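Local coordinates for 1-phosphatidylinositol 4,5-bisphosphate phosphodiesterase (Drosophila melanogaster, PDB 6IRB), which belongs to the phospholipase C-beta family and is captured here as a very long helical hairpin, with one helix much longer than the other, at residues Lys194-His197 / Ser198-Glu202; Ala110-Leu113 / Thr114-Ala118; Thr43-Gln46 / Lys47-Ala51. The protein carries 2 engineered substitutions. All coordinates share one frame; numbering follows the deposited sequence.

Interaction 1 of 3, residues Lys194-His197 / Ser198-Glu202; sequences KLAH and SKQIE
His197 and Gln200 lie side by side on helix 157-210, the shorter arm of a helical hairpin, and their side chains point the same way. Gln200 OE1 sits at the edge of the imidazole, in its plane, 3.6 Å from His197 CD2. The amide is turned nearly square to the ring, with 87° between the planes. Both side chains leave the backbone alike: CG lies beside the backbone N (chi1 -70° in each), and Gln200 then runs extended back along its own helix. Its NE2 comes within 3.8 Å of Ala196 CB, so the amide lies against the methyl on one branch and the imidazole on the other.

One turn of backbone underlies this cluster. Gln200 N bonds to Ala196 O at 2.9 Å, almost straight. Ser198 N and Lys199 N make the matching bonds to Lys194 O and Leu195 O.

The second shell comes from helix 18-150. Gln116 NE2 probably donates to both Gln200 OE1 and His197 O; the first bond would help hold the Gln200 amide in place. His197 NE2 is hydrogen-bonded to Gln119 OE1. The buried imidazole is therefore held at its far end as well as beside Gln200, and Ile120 packs on it.

On the outer side, Lys199 NZ and Glu202 OE1 form a long salt bridge of 3.9 Å. The end of the Ile201 side chain lies beside His197 O, and that same oxygen accepts the backbone bond of Ile201 N at 3.1 Å.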
ATOM      1  N   LYS A 194      22.808  14.748  33.131  1.00 54.04           N
ATOM      2  CA  LYS A 194      21.352  14.739  33.016  1.00 48.23           C
ATOM      3  C   LYS A 194      20.811  15.864  32.150  1.00 56.39           C
ATOM      4  O   LYS A 194      19.782  15.681  31.487  1.00 64.79           O
ATOM      5  CB  LYS A 194      20.682  14.793  34.379  1.00 39.33           C
ATOM      6  CG  LYS A 194      20.734  13.510  35.155  1.00 42.96           C
ATOM      7  CD  LYS A 194      20.318  13.755  36.584  1.00 55.41           C
ATOM      8  CE  LYS A 194      20.475  12.504  37.418  1.00 68.35           C
ATOM      9  NZ  LYS A 194      19.397  11.524  37.087  1.00 70.22           N
ATOM     10  N   LEU A 195      21.498  17.008  32.093  1.00 51.77           N
ATOM     11  CA  LEU A 195      21.036  18.076  31.206  1.00 56.52           C
ATOM     12  C   LEU A 195      21.207  17.719  29.739  1.00 55.03           C
ATOM     13  O   LEU A 195      20.388  18.129  28.911  1.00 57.91           O
ATOM     14  CB  LEU A 195      21.736  19.401  31.504  1.00 57.29           C
ATOM     15  CG  LEU A 195      21.329  20.128  32.791  1.00 53.22           C
ATOM     16  CD1 LEU A 195      21.651  21.620  32.701  1.00 46.38           C
ATOM     17  CD2 LEU A 195      19.850  19.913  33.075  1.00 45.78           C
ATOM     18  N   ALA A 196      22.265  16.994  29.388  1.00 39.46           N
ATOM     19  CA  ALA A 196      22.392  16.565  28.005  1.00 39.69           C
ATOM     20  C   ALA A 196      21.258  15.619  27.641  1.00 55.85           C
ATOM     21  O   ALA A 196      20.603  15.785  26.606  1.00 55.44           O
ATOM     22  CB  ALA A 196      23.750  15.901  27.782  1.00 38.32           C
ATOM     23  N   HIS A 197      20.990  14.639  28.507  1.00 50.94           N
ATOM     24  CA  HIS A 197      19.904  13.695  28.259  1.00 48.29           C
ATOM     25  C   HIS A 197      18.580  14.424  28.091  1.00 50.61           C
ATOM     26  O   HIS A 197      17.812  14.140  27.163  1.00 50.11           O
ATOM     27  CB  HIS A 197      19.841  12.660  29.378  1.00 51.37           C
ATOM     28  CG  HIS A 197      20.992  11.698  29.366  1.00 57.26           C
ATOM     29  ND1 HIS A 197      21.630  11.282  30.515  1.00 63.07           N
ATOM     30  CD2 HIS A 197      21.637  11.088  28.342  1.00 60.74           C
ATOM     31  CE1 HIS A 197      22.603  10.443  30.202  1.00 61.78           C
ATOM     32  NE2 HIS A 197      22.630  10.309  28.889  1.00 59.71           N
ATOM     33  N   SER A 198      18.288  15.353  29.001  1.00 52.49           N
ATOM     34  CA  SER A 198      17.061  16.136  28.915  1.00 59.10           C
ATOM     35  C   SER A 198      16.918  16.821  27.560  1.00 61.49           C
ATOM     36  O   SER A 198      15.879  16.706  26.903  1.00 73.47           O
ATOM     37  CB  SER A 198      17.025  17.175  30.031  1.00 73.02           C
ATOM     38  OG  SER A 198      15.690  17.557  30.303  1.00 85.64           O
ATOM     39  N   LYS A 199      17.929  17.588  27.147  1.00 46.03           N
ATOM     40  CA  LYS A 199      17.835  18.265  25.855  1.00 54.88           C
ATOM     41  C   LYS A 199      17.675  17.277  24.700  1.00 59.94           C
ATOM     42  O   LYS A 199      16.872  17.513  23.790  1.00 73.30           O
ATOM     43  CB  LYS A 199      19.016  19.213  25.663  1.00 54.09           C
ATOM     44  CG  LYS A 199      18.621  20.615  26.173  1.00 73.37           C
ATOM     45  CD  LYS A 199      19.776  21.512  26.583  1.00 76.85           C
ATOM     46  CE  LYS A 199      19.354  22.986  26.546  1.00 84.87           C
ATOM     47  NZ  LYS A 199      17.951  23.233  27.017  1.00 87.44           N
ATOM     48  N   GLN A 200      18.457  16.193  24.688  1.00 47.93           N
ATOM     49  CA  GLN A 200      18.286  15.176  23.652  1.00 49.24           C
ATOM     50  C   GLN A 200      16.826  14.775  23.496  1.00 56.19           C
ATOM     51  O   GLN A 200      16.315  14.675  22.375  1.00 66.49           O
ATOM     52  CB  GLN A 200      19.137  13.951  23.961  1.00 44.50           C
ATOM     53  CG  GLN A 200      20.616  14.181  23.811  1.00 43.39           C
ATOM     54  CD  GLN A 200      21.445  13.210  24.630  1.00 71.22           C
ATOM     55  OE1 GLN A 200      20.984  12.116  24.966  1.00 69.34           O
ATOM     56  NE2 GLN A 200      22.697  13.580  24.908  1.00 64.30           N
ATOM     57  N   ILE A 201      16.145  14.531  24.621  1.00 56.56           N
ATOM     58  CA  ILE A 201      14.731  14.151  24.606  1.00 53.21           C
ATOM     59  C   ILE A 201      13.899  15.232  23.930  1.00 55.56           C
ATOM     60  O   ILE A 201      13.163  14.980  22.968  1.00 54.13           O
ATOM     61  CB  ILE A 201      14.236  13.906  26.042  1.00 55.79           C
ATOM     62  CG1 ILE A 201      14.912  12.680  26.657  1.00 71.34           C
ATOM     63  CG2 ILE A 201      12.710  13.854  26.105  1.00 54.21           C
ATOM     64  CD1 ILE A 201      15.120  12.784  28.153  1.00 85.44           C
ATOM     65  N   GLU A 202      13.998  16.453  24.457  1.00 59.20           N
ATOM     66  CA  GLU A 202      13.298  17.603  23.905  1.00 64.18           C
ATOM     67  C   GLU A 202      13.515  17.713  22.406  1.00 69.22           C
ATOM     68  O   GLU A 202      12.558  17.756  21.627  1.00 72.37           O
ATOM     69  CB  GLU A 202      13.803  18.852  24.622  1.00 78.38           C
ATOM     70  CG  GLU A 202      13.550  20.170  23.936  1.00 98.02           C
ATOM     71  CD  GLU A 202      14.486  21.257  24.451  1.00104.64           C
ATOM     72  OE1 GLU A 202      15.002  21.130  25.589  1.00 96.60           O
ATOM     73  OE2 GLU A 202      14.713  22.232  23.706  1.00113.71           O
TER

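Interaction 2 of 3, residues Ala110-Leu113 / Thr114-Ala118; sequences ALML and TVQAA
Met112, modelled as selenomethionine, and Gln116 lie side by side, one helical turn apart, on helix 18-150. This is the close side of the contact. Met112 CG is 3.8 Å from Gln116 NE2 and 3.9 Å from Gln116 CG, so the methylene flanks the glutamine chain alongside. The Met112 chain leaves with CG opposite the backbone N (chi1 -164°) and bends only at the selenium. Both side chains pack on Ile201 of helix 157-210, and Met112 also meets Phe204. Leu113 is the loose part and only brushes the amide: its CD2 is 4.1 Å from Gln116 OE1.

The other side is exposed. Val115 rests its methyls against the carbonyls of Leu111 and Met112, and Val115 N bonds to Leu111 O at 3.1 Å. Thr114 turns OG1 back along the helix, beside its own N. The hydroxyl donates to Ala110 O at 2.8 Å, from 39° out of the carbonyl plane. Thr114 N reaches the same oxygen at 3.1 Å, so this carbonyl takes two bonds from one residue.

The chemistry divides by face. The threonine hydroxyl is satisfied within its own helix, whereas the buried Gln116 amide turns to Gln200 of the other helix.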
ATOM      1  N   ALA A 110      12.423   4.474  22.875  1.00 63.80           N
ATOM      2  CA  ALA A 110      12.878   3.493  23.861  1.00 62.59           C
ATOM      3  C   ALA A 110      14.398   3.375  23.844  1.00 59.09           C
ATOM      4  O   ALA A 110      15.046   3.378  24.898  1.00 59.05           O
ATOM      5  CB  ALA A 110      12.228   2.138  23.597  1.00 60.30           C
ATOM      6  N   LEU A 111      14.977   3.236  22.647  1.00 63.48           N
ATOM      7  CA  LEU A 111      16.424   3.096  22.513  1.00 69.48           C
ATOM      8  C   LEU A 111      17.147   4.267  23.154  1.00 62.60           C
ATOM      9  O   LEU A 111      18.196   4.092  23.786  1.00 61.40           O
ATOM     10  CB  LEU A 111      16.797   2.991  21.039  1.00 84.01           C
ATOM     11  CG  LEU A 111      18.212   2.505  20.755  1.00 89.08           C
ATOM     12  CD1 LEU A 111      18.370   1.078  21.239  1.00 94.56           C
ATOM     13  CD2 LEU A 111      18.501   2.624  19.260  1.00 87.49           C
HETATM   14  N   MSE A 112      16.595   5.465  23.009  1.00 58.52           N
HETATM   15  CA  MSE A 112      17.192   6.632  23.605  1.00 62.75           C
HETATM   16  C   MSE A 112      17.281   6.493  25.098  1.00 61.35           C
HETATM   17  O   MSE A 112      18.351   6.585  25.687  1.00 60.26           O
HETATM   18  CB  MSE A 112      16.337   7.854  23.327  1.00 68.00           C
HETATM   19  CG  MSE A 112      17.033   9.152  23.573  1.00 89.72           C
HETATM   20 SE   MSE A 112      16.118  10.629  22.733  1.00107.97          SE
HETATM   21  CE  MSE A 112      14.565  10.670  23.915  1.00100.16           C
ATOM     22  N   LEU A 113      16.122   6.218  25.692  1.00 61.59           N
ATOM     23  CA  LEU A 113      16.022   6.182  27.142  1.00 61.08           C
ATOM     24  C   LEU A 113      17.003   5.183  27.725  1.00 66.33           C
ATOM     25  O   LEU A 113      17.670   5.467  28.728  1.00 71.05           O
ATOM     26  CB  LEU A 113      14.590   5.844  27.544  1.00 58.75           C
ATOM     27  CG  LEU A 113      13.601   6.976  27.270  1.00 55.10           C
ATOM     28  CD1 LEU A 113      12.252   6.675  27.898  1.00 55.55           C
ATOM     29  CD2 LEU A 113      14.161   8.298  27.783  1.00 54.25           C
ATOM     30  N   THR A 114      17.111   4.013  27.100  1.00 63.82           N
ATOM     31  CA  THR A 114      18.090   3.015  27.499  1.00 62.47           C
ATOM     32  C   THR A 114      19.496   3.588  27.501  1.00 66.04           C
ATOM     33  O   THR A 114      20.136   3.653  28.555  1.00 73.05           O
ATOM     34  CB  THR A 114      18.006   1.810  26.583  1.00 71.78           C
ATOM     35  OG1 THR A 114      16.627   1.544  26.308  1.00 76.31           O
ATOM     36  CG2 THR A 114      18.634   0.599  27.251  1.00 61.95           C
ATOM     37  N   VAL A 115      19.997   3.964  26.322  1.00 65.91           N
ATOM     38  CA  VAL A 115      21.351   4.511  26.222  1.00 64.72           C
ATOM     39  C   VAL A 115      21.557   5.657  27.214  1.00 57.59           C
ATOM     40  O   VAL A 115      22.542   5.671  27.962  1.00 57.57           O
ATOM     41  CB  VAL A 115      21.681   4.892  24.767  1.00 68.39           C
ATOM     42  CG1 VAL A 115      21.366   3.715  23.867  1.00 73.23           C
ATOM     43  CG2 VAL A 115      20.876   6.042  24.303  1.00 70.13           C
ATOM     44  N   GLN A 116      20.665   6.659  27.206  1.00 56.32           N
ATOM     45  CA  GLN A 116      20.714   7.707  28.226  1.00 57.32           C
ATOM     46  C   GLN A 116      20.943   7.119  29.611  1.00 64.29           C
ATOM     47  O   GLN A 116      21.881   7.502  30.323  1.00 53.75           O
ATOM     48  CB  GLN A 116      19.422   8.536  28.215  1.00 54.00           C
ATOM     49  CG  GLN A 116      19.063   9.176  26.887  1.00 62.17           C
ATOM     50  CD  GLN A 116      18.324  10.481  27.069  1.00 68.98           C
ATOM     51  OE1 GLN A 116      17.518  10.618  27.986  1.00 80.57           O
ATOM     52  NE2 GLN A 116      18.601  11.455  26.207  1.00 55.07           N
ATOM     53  N   ALA A 117      20.103   6.151  29.986  1.00 59.68           N
ATOM     54  CA  ALA A 117      20.256   5.479  31.268  1.00 60.82           C
ATOM     55  C   ALA A 117      21.610   4.785  31.355  1.00 64.55           C
ATOM     56  O   ALA A 117      22.279   4.839  32.394  1.00 72.15           O
ATOM     57  CB  ALA A 117      19.110   4.486  31.476  1.00 56.76           C
ATOM     58  N   ALA A 118      22.032   4.128  30.271  1.00 67.18           N
ATOM     59  CA  ALA A 118      23.329   3.462  30.271  1.00 58.46           C
ATOM     60  C   ALA A 118      24.464   4.438  30.559  1.00 63.26           C
ATOM     61  O   ALA A 118      25.446   4.065  31.208  1.00 64.52           O
ATOM     62  CB  ALA A 118      23.558   2.760  28.935  1.00 60.69           C
TER

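Interaction 3 of 3, residues Thr43-Gln46 / Lys47-Ala51; sequences TSVQ and KTQNA
The amides of Gln46 and Asn50 slant past each other one helical turn apart, their planes 20° from parallel. They do not stack. Asn50 OD1 meets the aliphatic part of Gln46 instead, 4.0 Å from CG. Over one face of the Asn50 amide lies a backbone oxygen: Gln46 O is 3.4 Å from Asn50 CG. Asn50 is folded over it because CG stands beside the backbone N (chi1 -80°). The same oxygen accepts Asn50 N at 2.7 Å. Gln49 keeps its amide further off, with OE1 4.0 Å from Gln46 CA, while its CG passes Val45 CG1 at 4.2 Å.

Thr48 makes the polar side-chain bond of this turn. Its OG1 donates to Val45 O at 2.8 Å, with the donor tilted 20° from the carbonyl plane. Gln49 N shares that acceptor at 2.9 Å. Thr43, five residues earlier, also turns OG1 back, to Lys40 O and Ala39 O.

Every residue that touches here is exposed. This is a polar stretch of helix 18-150, well away from where helix 157-210 pairs with it. A threonine hydroxyl bonded back to a carbonyl of the preceding turn is a familiar feature of alpha-helices.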
ATOM      1  N   THR A  43     -45.451 -14.816 -56.205  1.00101.90           N
ATOM      2  CA  THR A  43     -45.249 -13.650 -55.350  1.00108.09           C
ATOM      3  C   THR A  43     -45.456 -13.999 -53.881  1.00107.38           C
ATOM      4  O   THR A  43     -44.618 -13.679 -53.027  1.00103.23           O
ATOM      5  CB  THR A  43     -46.187 -12.521 -55.766  1.00114.42           C
ATOM      6  OG1 THR A  43     -47.544 -12.973 -55.673  1.00121.12           O
ATOM      7  CG2 THR A  43     -45.880 -12.067 -57.191  1.00114.14           C
ATOM      8  N   SER A  44     -46.576 -14.666 -53.571  1.00110.14           N
ATOM      9  CA  SER A  44     -46.932 -14.953 -52.185  1.00104.08           C
ATOM     10  C   SER A  44     -45.943 -15.906 -51.533  1.00106.80           C
ATOM     11  O   SER A  44     -45.732 -15.827 -50.319  1.00113.22           O
ATOM     12  CB  SER A  44     -48.342 -15.531 -52.099  1.00 98.40           C
ATOM     13  OG  SER A  44     -48.293 -16.941 -51.969  1.00 96.68           O
ATOM     14  N   VAL A  45     -45.362 -16.832 -52.301  1.00107.28           N
ATOM     15  CA  VAL A  45     -44.371 -17.740 -51.727  1.00104.00           C
ATOM     16  C   VAL A  45     -43.109 -16.972 -51.369  1.00103.37           C
ATOM     17  O   VAL A  45     -42.515 -17.191 -50.306  1.00101.89           O
ATOM     18  CB  VAL A  45     -44.075 -18.907 -52.685  1.00 94.62           C
ATOM     19  CG1 VAL A  45     -42.663 -19.430 -52.458  1.00 89.56           C
ATOM     20  CG2 VAL A  45     -45.075 -20.025 -52.445  1.00 88.07           C
ATOM     21  N   GLN A  46     -42.659 -16.087 -52.256  1.00104.47           N
ATOM     22  CA  GLN A  46     -41.549 -15.219 -51.895  1.00109.27           C
ATOM     23  C   GLN A  46     -41.892 -14.354 -50.690  1.00114.28           C
ATOM     24  O   GLN A  46     -41.010 -14.037 -49.885  1.00119.19           O
ATOM     25  CB  GLN A  46     -41.154 -14.330 -53.067  1.00113.53           C
ATOM     26  CG  GLN A  46     -39.844 -13.611 -52.832  1.00119.88           C
ATOM     27  CD  GLN A  46     -39.741 -12.338 -53.633  1.00126.76           C
ATOM     28  OE1 GLN A  46     -40.616 -11.473 -53.555  1.00125.94           O
ATOM     29  NE2 GLN A  46     -38.664 -12.206 -54.402  1.00130.29           N
ATOM     30  N   LYS A  47     -43.168 -13.978 -50.540  1.00112.78           N
ATOM     31  CA  LYS A  47     -43.569 -13.156 -49.400  1.00113.33           C
ATOM     32  C   LYS A  47     -43.385 -13.901 -48.081  1.00105.58           C
ATOM     33  O   LYS A  47     -42.811 -13.358 -47.131  1.00105.85           O
ATOM     34  CB  LYS A  47     -45.022 -12.711 -49.574  1.00120.32           C
ATOM     35  CG  LYS A  47     -45.549 -11.846 -48.439  1.00126.40           C
ATOM     36  CD  LYS A  47     -46.273 -10.606 -48.956  1.00130.16           C
ATOM     37  CE  LYS A  47     -47.574 -10.359 -48.195  1.00128.00           C
ATOM     38  NZ  LYS A  47     -48.207  -9.067 -48.569  1.00122.66           N
ATOM     39  N   THR A  48     -43.853 -15.149 -48.006  1.00102.60           N
ATOM     40  CA  THR A  48     -43.545 -15.994 -46.855  1.00105.74           C
ATOM     41  C   THR A  48     -42.037 -16.143 -46.686  1.00112.60           C
ATOM     42  O   THR A  48     -41.504 -15.992 -45.578  1.00119.50           O
ATOM     43  CB  THR A  48     -44.221 -17.357 -46.992  1.00106.75           C
ATOM     44  OG1 THR A  48     -43.487 -18.170 -47.915  1.00110.25           O
ATOM     45  CG2 THR A  48     -45.664 -17.196 -47.467  1.00107.88           C
ATOM     46  N   GLN A  49     -41.336 -16.450 -47.782  1.00107.93           N
ATOM     47  CA  GLN A  49     -39.897 -16.690 -47.723  1.00 96.65           C
ATOM     48  C   GLN A  49     -39.190 -15.497 -47.101  1.00 86.62           C
ATOM     49  O   GLN A  49     -38.378 -15.638 -46.180  1.00 83.49           O
ATOM     50  CB  GLN A  49     -39.362 -16.890 -49.142  1.00 90.33           C
ATOM     51  CG  GLN A  49     -39.637 -18.208 -49.814  1.00 89.58           C
ATOM     52  CD  GLN A  49     -38.698 -18.430 -50.985  1.00 92.35           C
ATOM     53  OE1 GLN A  49     -38.284 -17.476 -51.651  1.00 90.13           O
ATOM     54  NE2 GLN A  49     -38.373 -19.687 -51.256  1.00 96.28           N
ATOM     55  N   ASN A  50     -39.521 -14.308 -47.592  1.00 84.28           N
ATOM     56  CA  ASN A  50     -38.951 -13.076 -47.076  1.00 85.32           C
ATOM     57  C   ASN A  50     -39.436 -12.790 -45.665  1.00 98.26           C
ATOM     58  O   ASN A  50     -38.636 -12.441 -44.787  1.00103.43           O
ATOM     59  CB  ASN A  50     -39.313 -11.930 -48.013  1.00 85.76           C
ATOM     60  CG  ASN A  50     -38.428 -11.889 -49.234  1.00 84.72           C
ATOM     61  OD1 ASN A  50     -37.744 -12.868 -49.548  1.00 86.68           O
ATOM     62  ND2 ASN A  50     -38.446 -10.766 -49.943  1.00 86.88           N
ATOM     63  N   ALA A  51     -40.735 -12.963 -45.418  1.00 98.83           N
ATOM     64  CA  ALA A  51     -41.273 -12.604 -44.112  1.00 98.74           C
ATOM     65  C   ALA A  51     -40.628 -13.427 -43.012  1.00100.05           C
ATOM     66  O   ALA A  51     -40.272 -12.892 -41.956  1.00 97.96           O
ATOM     67  CB  ALA A  51     -42.789 -12.790 -44.094  1.00 99.37           C
TER

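Overall arrangement
Interactions 1 and 2 face each other across the hairpin, with centres about 11 Å apart. Gln116 joins them: its NE2 lies 2.8 Å from Gln200 OE1 and 3.0 Å from His197 O, both probable hydrogen bonds. Ile201 adds packing, with CG1 3.4 Å from the Met112 CE methyl. Interaction 3 shares helix 18-150 with interaction 2, yet their centres are about 100 Å apart. It also lies on the opposite side of the chain's centre from interaction 1, about 88 Å away at the nearest atoms. The paired part of the hairpin thus holds 110-118 and 194-202, while 43-51 belongs to the long projecting arm.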